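Local coordinates for protein 23S rRNA-specific endonuclease VapC20 (PDB 5WZF) that cleaves 23S rRNA in the sarcin-ricin loop as the magnesium-dependent PIN-domain endoribonuclease toxin of a type II toxin-antitoxin system, at residues Thr19-Ala24 / Lys37-Ser42. Sequence-based numbering, arbitrary orientation.
Sequences TSFWAA and KRLWAS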
loop_
_atom_site.group_PDB
_atom_site.type_symbol
_atom_site.label_atom_id
_atom_site.label_comp_id
_atom_site.label_asym_id
_atom_site.label_seq_id
_atom_site.Cartn_x
_atom_site.Cartn_y
_atom_site.Cartn_z
ATOM N N THR B 19 0.680 -9.780 -4.508
ATOM C CA THR B 19 0.107 -8.953 -5.564
ATOM C C THR B 19 0.452 -9.424 -6.973
ATOM O O THR B 19 -0.401 -9.420 -7.862
ATOM C CB THR B 19 0.581 -7.502 -5.406
ATOM O OG1 THR B 19 0.288 -7.062 -4.076
ATOM C CG2 THR B 19 -0.088 -6.577 -6.422
ATOM N N SER B 20 1.701 -9.828 -7.178
ATOM C CA SER B 20 2.134 -10.255 -8.505
ATOM C C SER B 20 1.298 -11.434 -8.990
ATOM O O SER B 20 1.006 -11.547 -10.182
ATOM C CB SER B 20 3.624 -10.613 -8.502
ATOM O OG SER B 20 3.923 -11.567 -7.501
ATOM N N PHE B 21 0.889 -12.296 -8.065
ATOM C CA PHE B 21 0.065 -13.441 -8.437
ATOM C C PHE B 21 -1.397 -13.043 -8.641
ATOM O O PHE B 21 -2.008 -13.435 -9.636
ATOM C CB PHE B 21 0.154 -14.557 -7.393
ATOM C CG PHE B 21 -0.622 -15.790 -7.773
ATOM C CD1 PHE B 21 -0.029 -16.791 -8.526
ATOM C CD2 PHE B 21 -1.951 -15.933 -7.403
ATOM C CE1 PHE B 21 -0.743 -17.916 -8.892
ATOM C CE2 PHE B 21 -2.670 -17.053 -7.770
ATOM C CZ PHE B 21 -2.066 -18.046 -8.513
ATOM N N TRP B 22 -1.955 -12.283 -7.701
ATOM C CA TRP B 22 -3.343 -11.843 -7.817
ATOM C C TRP B 22 -3.576 -11.092 -9.124
ATOM O O TRP B 22 -4.596 -11.278 -9.791
ATOM C CB TRP B 22 -3.744 -10.930 -6.653
ATOM C CG TRP B 22 -3.946 -11.564 -5.303
ATOM C CD1 TRP B 22 -3.442 -11.111 -4.119
ATOM C CD2 TRP B 22 -4.738 -12.716 -4.985
ATOM N NE1 TRP B 22 -3.853 -11.916 -3.087
ATOM C CE2 TRP B 22 -4.653 -12.910 -3.590
ATOM C CE3 TRP B 22 -5.502 -13.612 -5.741
ATOM C CZ2 TRP B 22 -5.297 -13.958 -2.937
ATOM C CZ3 TRP B 22 -6.140 -14.655 -5.090
ATOM C CH2 TRP B 22 -6.034 -14.817 -3.702
ATOM N N ALA B 23 -2.625 -10.230 -9.473
ATOM C CA ALA B 23 -2.722 -9.419 -10.681
ATOM C C ALA B 23 -2.700 -10.283 -11.933
ATOM O O ALA B 23 -3.411 -10.005 -12.897
ATOM C CB ALA B 23 -1.598 -8.402 -10.728
ATOM N N ALA B 24 -1.876 -11.325 -11.919
ATOM C CA ALA B 24 -1.820 -12.251 -13.043
ATOM C C ALA B 24 -3.105 -13.069 -13.140
ATOM O O ALA B 24 -3.586 -13.355 -14.232
ATOM C CB ALA B 24 -0.615 -13.175 -12.918
ATOM N N LYS B 37 -3.353 -19.493 -13.396
ATOM C CA LYS B 37 -4.523 -20.361 -13.308
ATOM C C LYS B 37 -4.133 -21.798 -12.987
ATOM O O LYS B 37 -4.823 -22.478 -12.229
ATOM C CB LYS B 37 -5.337 -20.318 -14.605
ATOM C CG LYS B 37 -6.132 -19.035 -14.788
ATOM C CD LYS B 37 -7.235 -19.211 -15.821
ATOM C CE LYS B 37 -6.675 -19.611 -17.172
ATOM N NZ LYS B 37 -7.747 -19.701 -18.201
ATOM N N ARG B 38 -3.024 -22.257 -13.560
ATOM C CA ARG B 38 -2.546 -23.611 -13.295
ATOM C C ARG B 38 -2.116 -23.751 -11.838
ATOM O O ARG B 38 -2.431 -24.743 -11.181
ATOM C CB ARG B 38 -1.389 -23.974 -14.230
ATOM C CG ARG B 38 -1.801 -24.140 -15.687
ATOM C CD ARG B 38 -0.706 -24.809 -16.509
ATOM N NE ARG B 38 0.514 -24.007 -16.577
ATOM C CZ ARG B 38 0.735 -23.058 -17.480
ATOM N NH1 ARG B 38 -0.183 -22.786 -18.400
ATOM N NH2 ARG B 38 1.874 -22.379 -17.467
ATOM N N LEU B 39 -1.401 -22.749 -11.336
ATOM C CA LEU B 39 -0.975 -22.741 -9.942
ATOM C C LEU B 39 -2.166 -22.680 -8.994
ATOM O O LEU B 39 -2.178 -23.340 -7.955
ATOM C CB LEU B 39 -0.040 -21.561 -9.670
ATOM C CG LEU B 39 1.392 -21.715 -10.175
ATOM C CD1 LEU B 39 2.143 -20.395 -10.066
ATOM C CD2 LEU B 39 2.097 -22.806 -9.389
ATOM N N TRP B 40 -3.157 -21.870 -9.353
ATOM C CA TRP B 40 -4.364 -21.726 -8.548
ATOM C C TRP B 40 -5.095 -23.058 -8.416
ATOM O O TRP B 40 -5.672 -23.361 -7.371
ATOM C CB TRP B 40 -5.287 -20.674 -9.165
ATOM C CG TRP B 40 -6.420 -20.263 -8.279
ATOM C CD1 TRP B 40 -7.751 -20.474 -8.500
ATOM C CD2 TRP B 40 -6.325 -19.568 -7.031
ATOM N NE1 TRP B 40 -8.489 -19.954 -7.465
ATOM C CE2 TRP B 40 -7.637 -19.392 -6.550
ATOM C CE3 TRP B 40 -5.256 -19.079 -6.273
ATOM C CZ2 TRP B 40 -7.910 -18.746 -5.347
ATOM C CZ3 TRP B 40 -5.528 -18.438 -5.079
ATOM C CH2 TRP B 40 -6.847 -18.279 -4.627
ATOM N N ALA B 41 -5.063 -23.853 -9.481
ATOM C CA ALA B 41 -5.765 -25.131 -9.500
ATOM C C ALA B 41 -5.064 -26.185 -8.647
ATOM O O ALA B 41 -5.694 -27.139 -8.197
ATOM C CB ALA B 41 -5.917 -25.626 -10.933
ATOM N N SER B 42 -3.764 -26.014 -8.420
ATOM C CA SER B 42 -2.997 -27.001 -7.660
ATOM C C SER B 42 -2.588 -26.476 -6.285
ATOM O O SER B 42 -1.722 -27.051 -5.625
ATOM C CB SER B 42 -1.753 -27.429 -8.441
ATOM O OG SER B 42 -0.872 -26.335 -8.630
#
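Phe21 reaches from helix 19-25 to Leu39 and Trp40 of helix 33-41, across axes that, in the segments 19-24 and 37-41, come no closer than 10.8 Å and run at 108° to one another. Its CB points at the second helix, and with chi1 of -177° CG sits anti to the backbone N, which carries the ring toward that helix. One rim atom, CE1, then reaches Leu39 CB at 3.8 Å, with Leu39 CD1 slightly farther off; Leu39 CB lies near the ring plane and so meets the ring at its edge. On the other rim, Phe21 CE2 comes within 3.6 Å of Trp40 CE3, so the phenyl end sits between the two side chains. The tip atom, Phe21 CZ, borders Trp40 CE3 at 4.0 Å and Trp40 N at 4.1 Å.

Trp40 bridges to a second aromatic group. Past CE3, its CZ3 and CH2 abut the benzo end of Trp22, and Trp40 CH2 lies 3.7 Å from Trp22 CH2. The six-membered rings are inclined at 61° with centroids 5.5 Å apart, an oblique pairing. No hydrogen bond links the segments, so the contact is apolar; the indole NE1 of Trp22 bonds instead to Thr49 OG1. Tyr127 lies against the Phe21 ring and also hydrogen-bonds to Leu39 O, while Val53 and Thr57 of helix 51-63 touch Trp22.

Helix 19-25 directly follows strand 14-17 of the parallel sheet and Asp18, a predicted magnesium ligand whose side chain lies about 5 Å from that of Phe21. This aromatic packing joins the first two helices of the PIN-domain alpha/beta fold near the probable metal site.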